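Local coordinates for protein N(G),N(G)-dimethylarginine dimethylaminohydrolase (Pseudomonas aeruginosa, PDB 1H70) that hydrolyses the methylated arginines N(omega),N(omega)-dimethyl-L-arginine and N(omega)-methyl-L-arginine to L-citrulline, releasing dimethylamine or methylamine, at residues P111-A116 with R133-G138; D118-G123 with H163-L168; E159-L164 with A179-S184; E200-N205 with I214-Y219. The protein carries 1 engineered substitution. One frame throughout, in Å; residues are numbered along the deposited sequence.

Contact 1 (P111-A116 with R133-G138). With CIR (citrulline), chain B.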
loop_
_atom_site.group_PDB
_atom_site.type_symbol
_atom_site.label_atom_id
_atom_site.label_comp_id
_atom_site.label_asym_id
_atom_site.label_seq_id
_atom_site.Cartn_x
_atom_site.Cartn_y
_atom_site.Cartn_z
ATOM N N PRO A 111 -12.870 12.029 15.419
ATOM C CA PRO A 111 -12.717 10.624 15.811
ATOM C C PRO A 111 -12.516 9.638 14.652
ATOM O O PRO A 111 -12.860 8.448 14.745
ATOM C CB PRO A 111 -14.052 10.359 16.510
ATOM C CG PRO A 111 -15.044 11.188 15.692
ATOM C CD PRO A 111 -14.281 12.395 15.202
ATOM N N GLY A 112 -11.908 10.109 13.582
ATOM C CA GLY A 112 -11.659 9.267 12.416
ATOM C C GLY A 112 -10.351 8.502 12.557
ATOM O O GLY A 112 -9.438 8.929 13.255
ATOM N N THR A 113 -10.267 7.376 11.870
ATOM C CA THR A 113 -9.118 6.510 11.918
ATOM C C THR A 113 -8.939 6.073 10.444
ATOM O O THR A 113 -9.906 5.677 9.796
ATOM C CB THR A 113 -9.591 5.448 12.947
ATOM O OG1 THR A 113 -8.911 5.563 14.230
ATOM C CG2 THR A 113 -9.600 4.120 12.441
ATOM N N VAL A 114 -7.757 6.252 9.843
ATOM C CA VAL A 114 -7.551 5.807 8.446
ATOM C C VAL A 114 -6.140 5.253 8.303
ATOM O O VAL A 114 -5.227 5.841 8.846
ATOM C CB VAL A 114 -7.637 6.937 7.384
ATOM C CG1 VAL A 114 -7.212 6.453 5.990
ATOM C CG2 VAL A 114 -9.059 7.500 7.250
ATOM N N GLU A 115 -5.981 4.148 7.580
ATOM C CA GLU A 115 -4.654 3.630 7.224
ATOM C C GLU A 115 -4.742 3.489 5.711
ATOM O O GLU A 115 -5.630 2.797 5.219
ATOM C CB GLU A 115 -4.270 2.310 7.915
ATOM C CG GLU A 115 -3.946 2.549 9.385
ATOM C CD GLU A 115 -3.702 1.300 10.211
ATOM O OE1 GLU A 115 -3.454 0.221 9.629
ATOM O OE2 GLU A 115 -3.734 1.427 11.454
ATOM N N ALA A 116 -3.816 4.144 4.993
ATOM C CA ALA A 116 -3.875 4.198 3.531
ATOM C C ALA A 116 -3.761 2.894 2.763
ATOM O O ALA A 116 -4.027 2.865 1.560
ATOM C CB ALA A 116 -2.894 5.255 2.959
ATOM N N ARG A 133 -8.897 -1.092 10.839
ATOM C CA ARG A 133 -7.956 0.024 10.906
ATOM C C ARG A 133 -8.519 1.353 10.350
ATOM O O ARG A 133 -8.079 2.431 10.737
ATOM C CB ARG A 133 -6.688 -0.325 10.139
ATOM C CG ARG A 133 -5.986 -1.594 10.648
ATOM C CD ARG A 133 -5.376 -1.395 12.040
ATOM N NE ARG A 133 -4.711 -2.617 12.521
ATOM C CZ ARG A 133 -3.513 -2.958 12.116
ATOM N NH1 ARG A 133 -2.835 -2.183 11.271
ATOM N NH2 ARG A 133 -2.934 -4.062 12.593
ATOM N N THR A 134 -9.450 1.267 9.411
ATOM C CA THR A 134 -10.054 2.447 8.801
ATOM C C THR A 134 -11.540 2.450 9.076
ATOM O O THR A 134 -12.240 1.621 8.498
ATOM C CB THR A 134 -9.811 2.420 7.289
ATOM O OG1 THR A 134 -8.406 2.617 7.061
ATOM C CG2 THR A 134 -10.523 3.600 6.550
ATOM N N ASN A 135 -12.006 3.384 9.915
ATOM C CA ASN A 135 -13.425 3.440 10.251
ATOM C C ASN A 135 -14.217 4.358 9.311
ATOM O O ASN A 135 -13.653 5.116 8.546
ATOM C CB ASN A 135 -13.634 3.750 11.734
ATOM C CG ASN A 135 -13.225 5.133 12.154
ATOM O OD1 ASN A 135 -13.023 6.037 11.328
ATOM N ND2 ASN A 135 -13.122 5.324 13.481
ATOM N N ALA A 136 -15.541 4.238 9.345
ATOM C CA ALA A 136 -16.421 5.018 8.485
ATOM C C ALA A 136 -16.255 6.539 8.619
ATOM O O ALA A 136 -16.433 7.278 7.656
ATOM C CB ALA A 136 -17.867 4.617 8.789
ATOM N N GLU A 137 -15.943 7.014 9.819
ATOM C CA GLU A 137 -15.743 8.451 10.033
ATOM C C GLU A 137 -14.464 8.890 9.324
ATOM O O GLU A 137 -14.427 9.933 8.700
ATOM C CB GLU A 137 -15.662 8.800 11.513
ATOM C CG GLU A 137 -15.202 10.220 11.852
ATOM C CD GLU A 137 -16.055 11.349 11.270
ATOM O OE1 GLU A 137 -17.221 11.108 10.909
ATOM O OE2 GLU A 137 -15.563 12.501 11.195
ATOM N N GLY A 138 -13.427 8.055 9.404
ATOM C CA GLY A 138 -12.157 8.336 8.738
ATOM C C GLY A 138 -12.345 8.342 7.226
ATOM O O GLY A 138 -11.823 9.208 6.507
HETATM C C CIR B . 0.405 -3.828 10.688
HETATM O O CIR B . -0.050 -2.644 10.700
HETATM O OXT CIR B . -0.243 -4.774 11.299
HETATM C CA CIR B . 1.654 -4.149 9.910
HETATM N N CIR B . 2.358 -5.281 10.540
HETATM C C3 CIR B . 1.286 -4.479 8.442
HETATM C C4 CIR B . 0.770 -3.208 7.742
HETATM C C5 CIR B . 0.377 -3.547 6.315
HETATM N N6 CIR B . -0.056 -2.345 5.589
HETATM C C7 CIR B . -0.304 -2.291 4.291
HETATM O O7 CIR B . -0.183 -3.272 3.539
HETATM N N8 CIR B . -0.687 -1.111 3.765
#
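E115 and R133 meet through a salt bridge: OE1 of E115 receives NH1 of R133 at 3.0 Å on its syn lone pair. That OE1 lies 5° out of the R133 guanidinium plane, although the carboxylate and guanidinium planes are turned 60° apart. The guanidinium edge also serves citrulline, with hydrogen bonds from R133 NH1 to citrulline O (2.9 Å) and from R133 NH2 to citrulline OXT (3.1 Å). E115 has further partners, since OE1 also pairs with H163 and OE2 with the backbone N of A83.

The remaining polar links are hydrogen bonds. E115 N donates to T134 OG1 at 2.9 Å, a hydroxyl that pairs with D118 as well, and N135 N returns a bond to T113 O at 3.1 Å. In N135, chi1 (68°) sets CG between the backbone N and the carbonyl carbon. N135 OD1 is gripped twice: T113 N comes from above the amide plane at 3.1 Å, while G138 N at 2.8 Å lies nearly along the C=O axis.

In the packing, E137 CG rests 3.7 Å from G112 CA. The arrangement joins an asparagine N-cap of helix 136-148 to the citrulline carboxylate site of the substrate pocket.

Contact 2 (D118-G123 with H163-L168). With CIR (citrulline), chain B.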
loop_
_atom_site.group_PDB
_atom_site.type_symbol
_atom_site.label_atom_id
_atom_site.label_comp_id
_atom_site.label_asym_id
_atom_site.label_seq_id
_atom_site.Cartn_x
_atom_site.Cartn_y
_atom_site.Cartn_z
ATOM N N ASP A 118 -5.811 0.766 3.050
ATOM C CA ASP A 118 -7.229 0.553 2.790
ATOM C C ASP A 118 -7.703 1.345 1.573
ATOM O O ASP A 118 -8.876 1.286 1.214
ATOM C CB ASP A 118 -8.068 0.986 3.992
ATOM C CG ASP A 118 -8.256 -0.113 5.017
ATOM O OD1 ASP A 118 -8.633 -1.242 4.604
ATOM O OD2 ASP A 118 -8.076 0.107 6.253
ATOM N N ILE A 119 -6.784 2.097 0.965
ATOM C CA ILE A 119 -7.143 2.955 -0.176
ATOM C C ILE A 119 -6.524 2.526 -1.486
ATOM O O ILE A 119 -5.297 2.432 -1.642
ATOM C CB ILE A 119 -6.807 4.437 0.143
ATOM C CG1 ILE A 119 -7.532 4.866 1.418
ATOM C CG2 ILE A 119 -7.278 5.369 -1.032
ATOM C CD1 ILE A 119 -7.132 6.253 1.954
ATOM N N MET A 120 -7.387 2.330 -2.494
ATOM C CA MET A 120 -6.944 1.958 -3.829
ATOM C C MET A 120 -7.290 3.047 -4.868
ATOM O O MET A 120 -8.445 3.337 -5.070
ATOM C CB MET A 120 -7.607 0.647 -4.264
ATOM C CG MET A 120 -7.072 0.135 -5.603
ATOM S SD MET A 120 -7.736 -1.460 -6.111
ATOM C CE MET A 120 -9.521 -1.077 -6.160
ATOM N N MET A 121 -6.272 3.635 -5.494
ATOM C CA MET A 121 -6.433 4.716 -6.464
ATOM C C MET A 121 -6.621 4.180 -7.867
ATOM O O MET A 121 -5.754 3.448 -8.383
ATOM C CB MET A 121 -5.187 5.601 -6.446
ATOM C CG MET A 121 -5.165 6.692 -7.504
ATOM S SD MET A 121 -3.718 7.817 -7.337
ATOM C CE MET A 121 -2.469 6.767 -8.111
ATOM N N VAL A 122 -7.738 4.552 -8.484
ATOM C CA VAL A 122 -8.032 4.148 -9.868
ATOM C C VAL A 122 -8.369 5.425 -10.599
ATOM O O VAL A 122 -9.500 5.873 -10.495
ATOM C CB VAL A 122 -9.235 3.187 -9.977
ATOM C CG1 VAL A 122 -9.446 2.739 -11.456
ATOM C CG2 VAL A 122 -9.007 1.984 -9.091
ATOM N N GLY A 123 -7.396 6.012 -11.296
ATOM C CA GLY A 123 -7.645 7.289 -11.960
ATOM C C GLY A 123 -7.855 8.321 -10.872
ATOM O O GLY A 123 -7.059 8.383 -9.919
ATOM N N HIS A 163 -6.417 -4.979 5.362
ATOM C CA HIS A 163 -6.713 -3.749 4.653
ATOM C C HIS A 163 -7.241 -4.157 3.278
ATOM O O HIS A 163 -6.958 -5.251 2.803
ATOM C CB HIS A 163 -5.480 -2.883 4.329
ATOM C CG HIS A 163 -4.745 -2.329 5.512
ATOM N ND1 HIS A 163 -3.546 -2.845 5.958
ATOM C CD2 HIS A 163 -5.040 -1.301 6.324
ATOM C CE1 HIS A 163 -3.143 -2.158 7.015
ATOM N NE2 HIS A 163 -4.016 -1.204 7.245
ATOM N N LEU A 164 -7.919 -3.233 2.622
ATOM C CA LEU A 164 -8.438 -3.493 1.287
ATOM C C LEU A 164 -7.370 -4.033 0.320
ATOM O O LEU A 164 -7.582 -5.025 -0.374
ATOM C CB LEU A 164 -8.986 -2.176 0.730
ATOM C CG LEU A 164 -9.685 -2.233 -0.644
ATOM C CD1 LEU A 164 -11.107 -2.759 -0.453
ATOM C CD2 LEU A 164 -9.729 -0.832 -1.228
ATOM N N LYS A 165 -6.201 -3.374 0.286
ATOM C CA LYS A 165 -5.147 -3.763 -0.655
ATOM C C LYS A 165 -4.390 -5.044 -0.337
ATOM O O LYS A 165 -3.523 -5.474 -1.104
ATOM C CB LYS A 165 -4.228 -2.600 -1.008
ATOM C CG LYS A 165 -4.970 -1.534 -1.833
ATOM C CD LYS A 165 -4.014 -0.593 -2.546
ATOM C CE LYS A 165 -3.127 0.191 -1.580
ATOM N NZ LYS A 165 -2.671 1.470 -2.268
ATOM N N THR A 166 -4.776 -5.720 0.733
ATOM C CA THR A 166 -4.258 -7.037 1.050
ATOM C C THR A 166 -4.721 -7.986 -0.048
ATOM O O THR A 166 -4.023 -8.947 -0.402
ATOM C CB THR A 166 -4.851 -7.528 2.368
ATOM O OG1 THR A 166 -4.280 -6.788 3.467
ATOM C CG2 THR A 166 -4.526 -9.003 2.632
ATOM N N GLY A 167 -5.926 -7.736 -0.544
ATOM C CA GLY A 167 -6.514 -8.594 -1.564
ATOM C C GLY A 167 -6.885 -7.925 -2.866
ATOM O O GLY A 167 -7.686 -8.463 -3.637
ATOM N N LEU A 168 -6.284 -6.774 -3.164
ATOM C CA LEU A 168 -6.620 -6.057 -4.397
ATOM C C LEU A 168 -5.454 -5.187 -4.842
ATOM O O LEU A 168 -4.690 -4.690 -4.011
ATOM C CB LEU A 168 -7.779 -5.095 -4.169
ATOM C CG LEU A 168 -9.225 -5.545 -4.192
ATOM C CD1 LEU A 168 -10.090 -4.476 -3.530
ATOM C CD2 LEU A 168 -9.639 -5.794 -5.640
HETATM C C CIR B . 0.405 -3.828 10.688
HETATM O O CIR B . -0.050 -2.644 10.700
HETATM O OXT CIR B . -0.243 -4.774 11.299
HETATM C CA CIR B . 1.654 -4.149 9.910
HETATM N N CIR B . 2.358 -5.281 10.540
HETATM C C3 CIR B . 1.286 -4.479 8.442
HETATM C C4 CIR B . 0.770 -3.208 7.742
HETATM C C5 CIR B . 0.377 -3.547 6.315
HETATM N N6 CIR B . -0.056 -2.345 5.589
HETATM C C7 CIR B . -0.304 -2.291 4.291
HETATM O O7 CIR B . -0.183 -3.272 3.539
HETATM N N8 CIR B . -0.687 -1.111 3.765
HETATM O O HOH W 1 -3.682 2.912 -4.924
#
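D118 and H163 meet beside the active site of the alpha/beta propeller fold of the DDAH family, where D118, just before strand 119-122, meets the loop carrying the histidine inferred to be the proton donor. The two D118 oxygens do different work. D118 OD1 accepts L164 N at 2.9 Å on the anti side, with the donor tilted out of the carboxylate plane. D118 OD2 lies at the edge of the H163 ring, 3.3 Å from H163 CD2, with carboxylate and ring planes 68° apart, and bonds to S131 and T134 as well. H163 NE2 is held by E115, while H163 CE1 comes within 3.4 Å of citrulline N6; D118 thus fixes the backbone beside the ring and lines one edge of it.

Further along the strand, M120 supplies the apolar part. M120 CB sits 4.0 Å from L164 CD2, and M120 SD meets L168 CB at 4.1 Å, the side chains of M120 and L168 crossing at about a right angle.

K165 runs back across the strand. A bend at chi3 (-61°) turns CE toward I119 O, and K165 NZ then bonds I119 O at 2.9 Å, nearly in line with its C=O (164°). The ammonium also forms a salt bridge with E66 of the pocket. A water links the two segments further, accepting from M121 N at 2.7 Å and from K165 NZ at 3.2 Å.

Contact 3 (E159-L164 with A179-S184). With CIR (citrulline), chain B.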
loop_
_atom_site.group_PDB
_atom_site.type_symbol
_atom_site.label_atom_id
_atom_site.label_comp_id
_atom_site.label_asym_id
_atom_site.label_seq_id
_atom_site.Cartn_x
_atom_site.Cartn_y
_atom_site.Cartn_z
ATOM N N GLU A 159 -14.450 -7.837 5.382
ATOM C CA GLU A 159 -14.485 -8.494 6.687
ATOM C C GLU A 159 -13.329 -9.447 6.908
ATOM O O GLU A 159 -12.938 -9.674 8.057
ATOM C CB GLU A 159 -15.798 -9.275 6.898
ATOM C CG GLU A 159 -17.081 -8.472 7.112
ATOM C CD GLU A 159 -17.066 -7.475 8.276
ATOM O OE1 GLU A 159 -16.675 -7.846 9.400
ATOM O OE2 GLU A 159 -17.460 -6.292 8.091
ATOM N N LYS A 160 -12.793 -9.998 5.826
ATOM C CA LYS A 160 -11.740 -11.019 5.906
ATOM C C LYS A 160 -10.264 -10.640 5.784
ATOM O O LYS A 160 -9.394 -11.533 5.926
ATOM C CB LYS A 160 -12.036 -12.119 4.868
ATOM C CG LYS A 160 -13.271 -12.972 5.209
ATOM C CD LYS A 160 -13.663 -13.836 4.005
ATOM C CE LYS A 160 -14.776 -14.802 4.367
ATOM N NZ LYS A 160 -15.165 -15.652 3.174
ATOM N N VAL A 161 -9.929 -9.393 5.489
ATOM C CA VAL A 161 -8.524 -8.989 5.370
ATOM C C VAL A 161 -8.166 -7.794 6.252
ATOM O O VAL A 161 -9.048 -7.091 6.738
ATOM C CB VAL A 161 -8.143 -8.636 3.927
ATOM C CG1 VAL A 161 -8.022 -9.907 3.079
ATOM C CG2 VAL A 161 -9.186 -7.679 3.317
ATOM N N LEU A 162 -6.858 -7.586 6.450
ATOM C CA LEU A 162 -6.392 -6.483 7.281
ATOM C C LEU A 162 -6.724 -5.144 6.644
ATOM O O LEU A 162 -7.244 -4.276 7.291
ATOM C CB LEU A 162 -4.872 -6.584 7.505
ATOM C CG LEU A 162 -4.275 -5.485 8.381
ATOM C CD1 LEU A 162 -4.833 -5.550 9.799
ATOM C CD2 LEU A 162 -2.738 -5.595 8.365
ATOM N N HIS A 163 -6.417 -4.979 5.362
ATOM C CA HIS A 163 -6.713 -3.749 4.653
ATOM C C HIS A 163 -7.241 -4.157 3.278
ATOM O O HIS A 163 -6.958 -5.251 2.803
ATOM C CB HIS A 163 -5.480 -2.883 4.329
ATOM C CG HIS A 163 -4.745 -2.329 5.512
ATOM N ND1 HIS A 163 -3.546 -2.845 5.958
ATOM C CD2 HIS A 163 -5.040 -1.301 6.324
ATOM C CE1 HIS A 163 -3.143 -2.158 7.015
ATOM N NE2 HIS A 163 -4.016 -1.204 7.245
ATOM N N LEU A 164 -7.919 -3.233 2.622
ATOM C CA LEU A 164 -8.438 -3.493 1.287
ATOM C C LEU A 164 -7.370 -4.033 0.320
ATOM O O LEU A 164 -7.582 -5.025 -0.374
ATOM C CB LEU A 164 -8.986 -2.176 0.730
ATOM C CG LEU A 164 -9.685 -2.233 -0.644
ATOM C CD1 LEU A 164 -11.107 -2.759 -0.453
ATOM C CD2 LEU A 164 -9.729 -0.832 -1.228
ATOM N N ALA A 179 -8.586 -11.000 -5.035
ATOM C CA ALA A 179 -8.626 -12.234 -4.274
ATOM C C ALA A 179 -9.757 -12.223 -3.274
ATOM O O ALA A 179 -10.257 -11.174 -2.859
ATOM C CB ALA A 179 -7.317 -12.451 -3.508
ATOM N N GLY A 180 -10.136 -13.428 -2.860
ATOM C CA GLY A 180 -11.148 -13.622 -1.850
ATOM C C GLY A 180 -12.469 -12.922 -2.086
ATOM O O GLY A 180 -13.081 -13.026 -3.147
ATOM N N GLU A 181 -12.905 -12.189 -1.064
ATOM C CA GLU A 181 -14.189 -11.516 -1.116
ATOM C C GLU A 181 -14.322 -10.357 -2.104
ATOM O O GLU A 181 -15.437 -9.875 -2.300
ATOM C CB GLU A 181 -14.543 -11.015 0.288
ATOM C CG GLU A 181 -13.745 -9.788 0.707
ATOM C CD GLU A 181 -13.773 -9.511 2.198
ATOM O OE1 GLU A 181 -14.784 -9.026 2.753
ATOM O OE2 GLU A 181 -12.744 -9.778 2.836
ATOM N N PHE A 182 -13.242 -9.896 -2.733
ATOM C CA PHE A 182 -13.374 -8.755 -3.640
ATOM C C PHE A 182 -13.732 -9.177 -5.069
ATOM O O PHE A 182 -14.283 -8.394 -5.828
ATOM C CB PHE A 182 -12.111 -7.891 -3.616
ATOM C CG PHE A 182 -11.779 -7.410 -2.236
ATOM C CD1 PHE A 182 -10.658 -7.863 -1.601
ATOM C CD2 PHE A 182 -12.641 -6.547 -1.559
ATOM C CE1 PHE A 182 -10.354 -7.445 -0.313
ATOM C CE2 PHE A 182 -12.334 -6.117 -0.275
ATOM C CZ PHE A 182 -11.192 -6.590 0.352
ATOM N N VAL A 183 -13.431 -10.425 -5.406
ATOM C CA VAL A 183 -13.664 -10.939 -6.744
ATOM C C VAL A 183 -15.073 -10.729 -7.307
ATOM O O VAL A 183 -15.233 -10.354 -8.462
ATOM C CB VAL A 183 -13.299 -12.446 -6.807
ATOM C CG1 VAL A 183 -13.573 -13.035 -8.202
ATOM C CG2 VAL A 183 -11.851 -12.653 -6.444
ATOM N N SER A 184 -16.104 -10.986 -6.519
ATOM C CA SER A 184 -17.470 -10.855 -7.013
ATOM C C SER A 184 -18.172 -9.551 -6.623
ATOM O O SER A 184 -19.382 -9.471 -6.717
ATOM C CB SER A 184 -18.313 -12.025 -6.494
ATOM O OG SER A 184 -18.022 -13.233 -7.204
HETATM C C CIR B . 0.405 -3.828 10.688
HETATM O O CIR B . -0.050 -2.644 10.700
HETATM O OXT CIR B . -0.243 -4.774 11.299
HETATM C CA CIR B . 1.654 -4.149 9.910
HETATM N N CIR B . 2.358 -5.281 10.540
HETATM C C3 CIR B . 1.286 -4.479 8.442
HETATM C C4 CIR B . 0.770 -3.208 7.742
HETATM C C5 CIR B . 0.377 -3.547 6.315
HETATM N N6 CIR B . -0.056 -2.345 5.589
HETATM C C7 CIR B . -0.304 -2.291 4.291
HETATM O O7 CIR B . -0.183 -3.272 3.539
HETATM N N8 CIR B . -0.687 -1.111 3.765
#
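K160 and E181 face each other with their CA atoms 7.5 Å apart, and the CA atoms of L164 and F182 are separated by 8.7 Å, so side chains rather than paired backbones bridge the two segments. Neither is a strand: 159-164 is loop, and 181-183 have helical backbone angles without the regular bonds of a helix.

The polar bridge is the E181 carboxylate, which accepts two successive backbone N-H groups. E159 N reaches E181 OE1 at 2.9 Å on its syn side, 15° out of the carboxylate plane, and K160 N uses the syn lone pair of E181 OE2 at 3.0 Å. One bond on each oxygen probably restrains rotation of the carboxylate. CG of E181 stands between its backbone N and carbonyl carbon (chi1 75°), and lies 3.9 Å above the F182 ring plane, over the ring centre.

The apolar bridge is F182. F182 CZ approaches V161 CG2 tip to tip at 3.7 Å, with the methyl near the ring plane at the edge, while F182 CE2 meets L164 CD1 obliquely at 3.6 Å. L162 and H163, in the same loop, turn instead to citrulline.

The contact joins the loop that leaves strand 152-157 to the one that follows strand 175-178. F182 also packs against L168 at the start of strand 168-170, and A179 is backbone-bonded to G167 just before that strand.

Contact 4 (E200-N205 with I214-Y219)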
loop_
_atom_site.group_PDB
_atom_site.type_symbol
_atom_site.label_atom_id
_atom_site.label_comp_id
_atom_site.label_asym_id
_atom_site.label_seq_id
_atom_site.Cartn_x
_atom_site.Cartn_y
_atom_site.Cartn_z
ATOM N N GLU A 200 -1.950 -18.751 -3.955
ATOM C CA GLU A 200 -1.163 -17.554 -4.249
ATOM C C GLU A 200 -1.818 -16.248 -3.782
ATOM O O GLU A 200 -1.425 -15.171 -4.248
ATOM C CB GLU A 200 -0.945 -17.451 -5.769
ATOM C CG GLU A 200 -0.179 -18.658 -6.323
ATOM C CD GLU A 200 0.509 -18.393 -7.642
ATOM O OE1 GLU A 200 0.365 -17.299 -8.211
ATOM O OE2 GLU A 200 1.241 -19.279 -8.140
ATOM N N SER A 201 -2.799 -16.340 -2.889
ATOM C CA SER A 201 -3.522 -15.165 -2.386
ATOM C C SER A 201 -2.648 -13.968 -2.026
ATOM O O SER A 201 -3.042 -12.828 -2.273
ATOM C CB SER A 201 -4.363 -15.545 -1.158
ATOM O OG SER A 201 -3.511 -15.946 -0.087
ATOM N N TYR A 202 -1.490 -14.202 -1.398
ATOM C CA TYR A 202 -0.584 -13.113 -1.014
ATOM C C TYR A 202 -0.257 -12.241 -2.213
ATOM O O TYR A 202 -0.164 -11.025 -2.083
ATOM C CB TYR A 202 0.724 -13.667 -0.440
ATOM C CG TYR A 202 1.752 -12.656 0.052
ATOM C CD1 TYR A 202 1.482 -11.809 1.131
ATOM C CD2 TYR A 202 3.001 -12.572 -0.544
ATOM C CE1 TYR A 202 2.448 -10.902 1.593
ATOM C CE2 TYR A 202 3.955 -11.680 -0.102
ATOM C CZ TYR A 202 3.685 -10.854 0.974
ATOM O OH TYR A 202 4.640 -9.962 1.415
ATOM N N ALA A 203 -0.105 -12.856 -3.388
ATOM C CA ALA A 203 0.238 -12.107 -4.601
ATOM C C ALA A 203 -0.835 -11.191 -5.172
ATOM O O ALA A 203 -0.654 -10.629 -6.237
ATOM C CB ALA A 203 0.799 -13.037 -5.686
ATOM N N ALA A 204 -1.955 -11.011 -4.481
ATOM C CA ALA A 204 -2.955 -10.040 -4.937
ATOM C C ALA A 204 -2.416 -8.647 -4.638
ATOM O O ALA A 204 -2.917 -7.646 -5.165
ATOM C CB ALA A 204 -4.279 -10.214 -4.235
ATOM N N ASN A 205 -1.426 -8.587 -3.736
ATOM C CA ASN A 205 -0.827 -7.283 -3.417
ATOM C C ASN A 205 0.411 -7.117 -4.309
ATOM O O ASN A 205 1.407 -7.830 -4.121
ATOM C CB ASN A 205 -0.484 -7.235 -1.927
ATOM C CG ASN A 205 0.002 -5.870 -1.454
ATOM O OD1 ASN A 205 -0.574 -5.273 -0.535
ATOM N ND2 ASN A 205 1.069 -5.395 -2.021
ATOM N N ILE A 214 5.809 -4.629 -9.822
ATOM C CA ILE A 214 6.666 -5.263 -8.818
ATOM C C ILE A 214 5.798 -6.199 -7.988
ATOM O O ILE A 214 4.739 -5.779 -7.488
ATOM C CB ILE A 214 7.383 -4.217 -7.951
ATOM C CG1 ILE A 214 8.390 -3.430 -8.820
ATOM C CG2 ILE A 214 8.124 -4.899 -6.803
ATOM C CD1 ILE A 214 9.008 -2.216 -8.137
ATOM N N MET A 215 6.189 -7.462 -7.865
ATOM C CA MET A 215 5.348 -8.423 -7.155
ATOM C C MET A 215 6.234 -9.323 -6.301
ATOM O O MET A 215 7.452 -9.405 -6.553
ATOM C CB MET A 215 4.579 -9.296 -8.176
ATOM C CG MET A 215 5.522 -10.250 -8.895
ATOM S SD MET A 215 4.686 -11.396 -10.054
ATOM C CE MET A 215 3.657 -12.250 -8.919
ATOM N N PRO A 216 5.644 -9.991 -5.312
ATOM C CA PRO A 216 6.392 -10.936 -4.466
ATOM C C PRO A 216 6.880 -12.125 -5.299
ATOM O O PRO A 216 6.189 -12.604 -6.231
ATOM C CB PRO A 216 5.356 -11.406 -3.444
ATOM C CG PRO A 216 4.025 -11.138 -4.066
ATOM C CD PRO A 216 4.223 -9.916 -4.928
ATOM N N ALA A 217 8.080 -12.594 -4.978
ATOM C CA ALA A 217 8.650 -13.743 -5.687
ATOM C C ALA A 217 8.027 -15.028 -5.129
ATOM O O ALA A 217 7.691 -15.069 -3.946
ATOM C CB ALA A 217 10.143 -13.777 -5.503
ATOM N N GLY A 218 7.864 -16.043 -5.980
ATOM C CA GLY A 218 7.286 -17.309 -5.551
ATOM C C GLY A 218 5.816 -17.540 -5.867
ATOM O O GLY A 218 5.187 -18.439 -5.295
ATOM N N TYR A 219 5.252 -16.760 -6.785
ATOM C CA TYR A 219 3.833 -16.853 -7.158
ATOM C C TYR A 219 3.774 -16.903 -8.684
ATOM O O TYR A 219 3.439 -15.946 -9.363
ATOM C CB TYR A 219 3.058 -15.680 -6.518
ATOM C CG TYR A 219 3.209 -15.699 -4.994
ATOM C CD1 TYR A 219 4.136 -14.885 -4.349
ATOM C CD2 TYR A 219 2.461 -16.579 -4.208
ATOM C CE1 TYR A 219 4.283 -14.939 -2.960
ATOM C CE2 TYR A 219 2.606 -16.628 -2.837
ATOM C CZ TYR A 219 3.516 -15.803 -2.211
ATOM O OH TYR A 219 3.645 -15.876 -0.835
#
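Y219 reaches into the 3-10 segment 201-204, and its atoms can be followed outward in order. Y219 CB meets A203 CB at 3.6 Å and lies the same 3.6 Å from E200 OE1. Its chi1 (-58°) sets CG anti to the carbonyl carbon, and Y219 CG comes within 3.7 Å of A203 CB, the methyl lying beside the root of the ring. Y219 CD2 approaches E200 CB at 3.8 Å; diagonally across the ring, Y219 CE1 reaches Y202 CD2 at 3.6 Å. At the tip, Y219 OH is 3.4 Å from that same Y202 CD2.

Y219 is the N-cap of helix 220-227, and the glycine turn at G218 brings the chain to it from strand 212-216; the contact therefore lies at a strand-to-helix connection of the propeller. E200 marks the same helix start: its chain runs antiparallel to Y219 as it passes, the carboxylate plane 76° from the ring, and carries OE1 to T222 and OE2 to the backbone N of R221. The helix amino end would be expected to favour a negative charge there.

The Y202 and Y219 rings are oblique, with centroids 5.8 Å apart and planes at 48°. P216 adds to the packing, P216 CB lying 3.6 Å from Y202 CE2 and its CG beside A203. Beyond these apolar contacts, Y202 OH bonds to G246 O and T238 OG1.

Overall arrangement
From the N terminus, 111-116 opens contact 1 and 118-123 opens contact 2 before 133-138 closes the first, over strands 119-122 and 125-130. The two therefore cross. Contact 2 closes at 163-168, past helix 136-148 and strand 152-157. Contact 3 begins on that arrival, sharing H163 and L164 with it, and closes at 179-184 around strands 168-170 and 175-178. Contact 4 follows in series, a short loop around the turn between strands 207-209 and 212-216. Contacts 1 to 3 all touch citrulline; contact 4 lies across the chain's centre from contact 1, about 27 Å between centres, and touches contacts 2 and 3 through A204, packed on G167 and A179, without reaching contact 1.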